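Local coordinates for protein CLPV1 (Pseudomonas aeruginosa, PDB 4UQW) that probably uses ATP hydrolysis to disassemble the TssB-TssC sheath of a type VI secretion system, and is represented here by its N domain, at residues Q61-D65 / E139-L143; E96-R100 / I123-L129. All blocks are in the same frame, centred on the assembly; numbering follows the deposited sequence.

Interaction 1: Q61-D65 / E139-L143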
loop_
_atom_site.group_PDB
_atom_site.type_symbol
_atom_site.label_atom_id
_atom_site.label_comp_id
_atom_site.label_asym_id
_atom_site.label_seq_id
_atom_site.Cartn_x
_atom_site.Cartn_y
_atom_site.Cartn_z
ATOM N N GLN A 61 -10.769 10.630 -6.579
ATOM C CA GLN A 61 -11.607 10.284 -7.729
ATOM C C GLN A 61 -12.634 9.203 -7.394
ATOM O O GLN A 61 -13.632 9.067 -8.088
ATOM C CB GLN A 61 -10.735 9.819 -8.905
ATOM C CG GLN A 61 -9.851 10.911 -9.530
ATOM C CD GLN A 61 -10.483 12.255 -9.531
ATOM O OE1 GLN A 61 -9.933 13.221 -8.978
ATOM N NE2 GLN A 61 -11.657 12.347 -10.154
ATOM N N SER A 62 -12.381 8.430 -6.344
ATOM C CA SER A 62 -13.300 7.378 -5.911
ATOM C C SER A 62 -14.393 7.895 -4.997
ATOM O O SER A 62 -15.267 7.140 -4.593
ATOM C CB SER A 62 -12.549 6.276 -5.172
ATOM O OG SER A 62 -11.630 5.606 -6.044
ATOM N N GLY A 63 -14.328 9.169 -4.624
ATOM C CA GLY A 63 -15.342 9.710 -3.718
ATOM C C GLY A 63 -15.182 9.320 -2.258
ATOM O O GLY A 63 -16.141 9.325 -1.488
ATOM N N ILE A 64 -13.968 8.930 -1.883
ATOM C CA ILE A 64 -13.627 8.704 -0.468
ATOM C C ILE A 64 -13.442 10.028 0.222
ATOM O O ILE A 64 -12.982 11.011 -0.364
ATOM C CB ILE A 64 -12.333 7.831 -0.355
ATOM C CG1 ILE A 64 -12.690 6.378 -0.656
ATOM C CG2 ILE A 64 -11.660 7.955 1.024
ATOM C CD1 ILE A 64 -11.424 5.428 -0.811
ATOM N N ASP A 65 -13.871 10.095 1.501
ATOM C CA ASP A 65 -13.656 11.287 2.324
ATOM C C ASP A 65 -12.225 11.197 2.860
ATOM O O ASP A 65 -11.913 10.372 3.733
ATOM C CB ASP A 65 -14.697 11.335 3.480
ATOM C CG ASP A 65 -14.436 12.446 4.470
ATOM O OD1 ASP A 65 -13.433 13.185 4.329
ATOM O OD2 ASP A 65 -15.241 12.606 5.417
ATOM N N GLU A 139 -13.944 3.360 4.395
ATOM C CA GLU A 139 -13.865 4.194 3.173
ATOM C C GLU A 139 -13.363 3.363 2.002
ATOM O O GLU A 139 -13.743 3.586 0.848
ATOM C CB GLU A 139 -12.917 5.410 3.339
ATOM C CG GLU A 139 -13.500 6.482 4.311
ATOM C CD GLU A 139 -14.805 7.015 3.803
ATOM O OE1 GLU A 139 -14.886 7.601 2.718
ATOM O OE2 GLU A 139 -15.849 6.930 4.531
ATOM N N PHE A 140 -12.470 2.410 2.263
ATOM C CA PHE A 140 -11.943 1.650 1.121
ATOM C C PHE A 140 -12.950 0.706 0.466
ATOM O O PHE A 140 -12.709 0.242 -0.659
ATOM C CB PHE A 140 -10.716 0.830 1.542
ATOM C CG PHE A 140 -9.484 1.651 1.840
ATOM C CD1 PHE A 140 -8.920 2.468 0.875
ATOM C CD2 PHE A 140 -8.848 1.529 3.076
ATOM C CE1 PHE A 140 -7.735 3.174 1.132
ATOM C CE2 PHE A 140 -7.637 2.202 3.313
ATOM C CZ PHE A 140 -7.096 3.013 2.339
ATOM N N ALA A 141 -14.096 0.438 1.102
ATOM C CA ALA A 141 -15.150 -0.285 0.429
ATOM C C ALA A 141 -15.766 0.508 -0.703
ATOM O O ALA A 141 -16.461 -0.053 -1.567
ATOM C CB ALA A 141 -16.221 -0.706 1.437
ATOM N N LYS A 142 -15.470 1.797 -0.767
ATOM C CA LYS A 142 -15.954 2.628 -1.879
ATOM C C LYS A 142 -15.110 2.444 -3.167
ATOM O O LYS A 142 -15.533 2.843 -4.267
ATOM C CB LYS A 142 -15.941 4.104 -1.468
ATOM C CG LYS A 142 -16.915 4.420 -0.309
ATOM C CD LYS A 142 -16.813 5.831 0.193
ATOM C CE LYS A 142 -17.757 5.955 1.395
ATOM N NZ LYS A 142 -17.773 7.304 1.950
ATOM N N LEU A 143 -13.936 1.833 -3.051
ATOM C CA LEU A 143 -13.127 1.591 -4.247
ATOM C C LEU A 143 -13.775 0.571 -5.142
ATOM O O LEU A 143 -14.301 -0.436 -4.685
ATOM C CB LEU A 143 -11.735 1.105 -3.890
ATOM C CG LEU A 143 -10.899 2.064 -3.062
ATOM C CD1 LEU A 143 -9.633 1.353 -2.689
ATOM C CD2 LEU A 143 -10.628 3.312 -3.869
HETATM O O HOH W 1 -15.871 4.912 -6.128
#
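Ile64 has more of its surface covered here than any other residue of the contact, so start with it. Its CA-to-CB bond runs sideways, but the side chain ends up over the 3-10 turn of 139-142: CG1 lies 3.3 Å from Glu139 O and 4.0 Å from Lys142 CB, while CD1 packs 3.8 Å from Leu143 CD2 and 4.2 Å from Phe140 CD1. Glu139 supplies the polar half. Its OE1 accepts a nearly straight hydrogen bond from Asp65 N (3.0 Å) and also takes Lys142 NZ in a salt bridge (3.0 Å), so one carboxylate oxygen serves a backbone amide across the contact and a lysine one turn on. The extended Lys142 chain that reaches back to it passes Gly63 O, with CD at 3.9 Å. At the other end, water 1 joins the two backbones, donating to Ser62 O and Lys142 O at 2.8 Å each. Ser62 OG, in van der Waals contact with Leu143 CD2 at 3.3 Å, is hydrogen-bonded to Ile58 O in the last turn of helix 54-61. The shape of 61-65 is that of a tight helix-to-helix link: Gly63, with positive phi, closes helix 54-61 in a Schellman motif, and Asp65 is the N-cap of helix 66-79, its OD1 bonded to Ala67 N. In the Clp N-domain fold, two similar four-helix repeats packed together, this joins the link between helices 54-61 and 66-79 to the one between helices 127-136 and 145-150. Leu69 of helix 66-79 lies against Ile64 and Phe140, and Leu143 continues inward to Val120 and Leu124 of helix 116-124.

Interaction 2: E96-R100 / I123-L129; sequences EAVER and ILKTPSL
This is one helix packed against the short connection between two others: 96-100, inside helix 92-108, faces the place where helix 116-124 ends and helix 127-136 begins. Segment 96-100 is regular alpha-helix. In the other segment, Ile123 and Leu124 are helical, Lys125 stays near helical angles, and Thr126 swings out to phi/psi of -121/113 at the N-cap position, so that Pro127 starts the next helix. Thr126 OG1 bonds back to Gly122 O. The closest CA pair is Ala97 and Ile123, 5.9 Å apart, with Ala97 CB 3.8 Å from Ile123 CG1; the small alanine lets the backbones come this near. The three helices belong to the second four-helix repeat of the Clp N-domain fold, and Phe44 of helix 40-49, in the first repeat, touches Ile123. Leu129 (m, t) points at the helix, its CD1 4.0 Å from both Ala97 N and Arg100 CG. Arg100 has chi1 m, which puts CG 3.4 Å from Thr126 OG1. Glu96 is extended (t, t): OE2 lies 3.6 Å from Thr126 CG2, and OE1 is 3.8 Å from Leu129 CD2. No direct hydrogen bond crosses; water 2 bridges Glu96 OE1 (2.5 Å) and Ser128 OG (2.7 Å).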
loop_
_atom_site.group_PDB
_atom_site.type_symbol
_atom_site.label_atom_id
_atom_site.label_comp_id
_atom_site.label_asym_id
_atom_site.label_seq_id
_atom_site.Cartn_x
_atom_site.Cartn_y
_atom_site.Cartn_z
ATOM N N GLU A 96 2.815 -9.652 0.267
ATOM C CA GLU A 96 1.824 -10.130 -0.693
ATOM C C GLU A 96 1.303 -9.004 -1.563
ATOM O O GLU A 96 1.059 -9.177 -2.782
ATOM C CB GLU A 96 0.653 -10.756 0.076
ATOM C CG GLU A 96 -0.156 -11.671 -0.830
ATOM C CD GLU A 96 -1.272 -12.414 -0.120
ATOM O OE1 GLU A 96 -1.311 -12.492 1.174
ATOM O OE2 GLU A 96 -2.134 -12.890 -0.908
ATOM N N ALA A 97 1.094 -7.831 -0.991
ATOM C CA ALA A 97 0.632 -6.720 -1.811
ATOM C C ALA A 97 1.662 -6.355 -2.890
ATOM O O ALA A 97 1.242 -5.980 -3.987
ATOM C CB ALA A 97 0.308 -5.448 -0.906
ATOM N N VAL A 98 2.961 -6.403 -2.571
ATOM C CA VAL A 98 3.933 -6.081 -3.615
ATOM C C VAL A 98 3.833 -7.134 -4.715
ATOM O O VAL A 98 3.858 -6.753 -5.902
ATOM C CB VAL A 98 5.367 -6.031 -3.048
ATOM C CG1 VAL A 98 6.378 -5.707 -4.192
ATOM C CG2 VAL A 98 5.478 -4.916 -1.983
ATOM N N GLU A 99 3.728 -8.427 -4.362
ATOM C CA GLU A 99 3.597 -9.451 -5.434
ATOM C C GLU A 99 2.370 -9.163 -6.325
ATOM O O GLU A 99 2.478 -9.242 -7.565
ATOM C CB GLU A 99 3.518 -10.856 -4.810
ATOM C CG GLU A 99 3.446 -11.907 -5.899
ATOM C CD GLU A 99 3.356 -13.320 -5.365
ATOM O OE1 GLU A 99 4.214 -13.726 -4.555
ATOM O OE2 GLU A 99 2.420 -13.959 -5.781
ATOM N N ARG A 100 1.211 -8.921 -5.716
ATOM C CA ARG A 100 0.032 -8.669 -6.536
ATOM C C ARG A 100 0.154 -7.382 -7.322
ATOM O O ARG A 100 -0.318 -7.321 -8.476
ATOM C CB ARG A 100 -1.227 -8.611 -5.661
ATOM C CG ARG A 100 -1.386 -9.845 -4.763
ATOM C CD ARG A 100 -1.300 -11.193 -5.523
ATOM N NE ARG A 100 -2.230 -11.324 -6.607
ATOM C CZ ARG A 100 -1.965 -12.177 -7.620
ATOM N NH1 ARG A 100 -0.862 -12.931 -7.558
ATOM N NH2 ARG A 100 -2.789 -12.295 -8.628
ATOM N N ILE A 123 -4.269 -5.395 -4.304
ATOM C CA ILE A 123 -4.997 -5.636 -3.053
ATOM C C ILE A 123 -6.487 -5.895 -3.284
ATOM O O ILE A 123 -7.063 -6.817 -2.719
ATOM C CB ILE A 123 -4.746 -4.415 -2.097
ATOM C CG1 ILE A 123 -3.314 -4.446 -1.542
ATOM C CG2 ILE A 123 -5.777 -4.375 -0.918
ATOM C CD1 ILE A 123 -2.855 -3.090 -0.875
ATOM N N LEU A 124 -7.118 -5.066 -4.107
ATOM C CA LEU A 124 -8.555 -5.243 -4.316
ATOM C C LEU A 124 -8.896 -6.553 -4.988
ATOM O O LEU A 124 -9.991 -7.105 -4.782
ATOM C CB LEU A 124 -9.150 -4.081 -5.152
ATOM C CG LEU A 124 -9.106 -2.713 -4.453
ATOM C CD1 LEU A 124 -9.470 -1.587 -5.439
ATOM C CD2 LEU A 124 -10.000 -2.716 -3.199
ATOM N N LYS A 125 -7.971 -7.074 -5.784
ATOM C CA LYS A 125 -8.191 -8.341 -6.476
ATOM C C LYS A 125 -7.872 -9.582 -5.681
ATOM O O LYS A 125 -8.053 -10.688 -6.194
ATOM C CB LYS A 125 -7.376 -8.358 -7.750
ATOM C CG LYS A 125 -7.816 -7.359 -8.789
ATOM C CD LYS A 125 -9.199 -7.679 -9.373
ATOM C CE LYS A 125 -9.186 -8.934 -10.276
ATOM N NZ LYS A 125 -10.571 -9.126 -10.872
ATOM N N THR A 126 -7.433 -9.433 -4.440
ATOM C CA THR A 126 -7.064 -10.580 -3.607
ATOM C C THR A 126 -7.963 -10.531 -2.369
ATOM O O THR A 126 -7.770 -9.634 -1.593
ATOM C CB THR A 126 -5.604 -10.479 -3.193
ATOM O OG1 THR A 126 -4.778 -10.312 -4.374
ATOM C CG2 THR A 126 -5.153 -11.729 -2.371
ATOM N N PRO A 127 -8.878 -11.479 -2.184
ATOM C CA PRO A 127 -9.859 -11.278 -1.106
ATOM C C PRO A 127 -9.288 -11.058 0.295
ATOM O O PRO A 127 -9.801 -10.192 1.037
ATOM C CB PRO A 127 -10.660 -12.566 -1.166
ATOM C CG PRO A 127 -10.646 -12.885 -2.658
ATOM C CD PRO A 127 -9.265 -12.532 -3.133
ATOM N N SER A 128 -8.240 -11.788 0.655
ATOM C CA SER A 128 -7.657 -11.584 2.003
ATOM C C SER A 128 -7.046 -10.193 2.179
ATOM O O SER A 128 -7.143 -9.580 3.282
ATOM C CB SER A 128 -6.602 -12.641 2.280
ATOM O OG SER A 128 -5.587 -12.550 1.300
ATOM N N LEU A 129 -6.433 -9.640 1.127
ATOM C CA LEU A 129 -5.855 -8.294 1.206
ATOM C C LEU A 129 -6.944 -7.249 1.180
ATOM O O LEU A 129 -6.862 -6.280 1.931
ATOM C CB LEU A 129 -4.861 -8.045 0.027
ATOM C CG LEU A 129 -3.713 -9.039 0.026
ATOM C CD1 LEU A 129 -2.829 -8.683 -1.170
ATOM C CD2 LEU A 129 -2.868 -8.976 1.325
HETATM O O HOH W 2 -3.281 -13.714 2.230
#

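How the interactions relate
Follow the chain and interaction 2 is nested inside the loop that interaction 1 closes. In space their centres are 18 Å apart, yet they touch: Leu143 CB of interaction 1 packs 3.8 Å from Leu124 CD1 of interaction 2, at the C-terminal end of helix 116-124. Interaction 2 lies nearer the middle of the domain, about 10 Å between its centre and that of the chain, against about 15 Å for interaction 1. Interaction 1 ties the two repeats together, whereas interaction 2 is built within the second. The benzamidine pocket is reached indirectly: Val98, which lies in 96-100 but does not touch 123-129, packs on Phe12, which lines that pocket with Arg8, Tyr20 and Leu90.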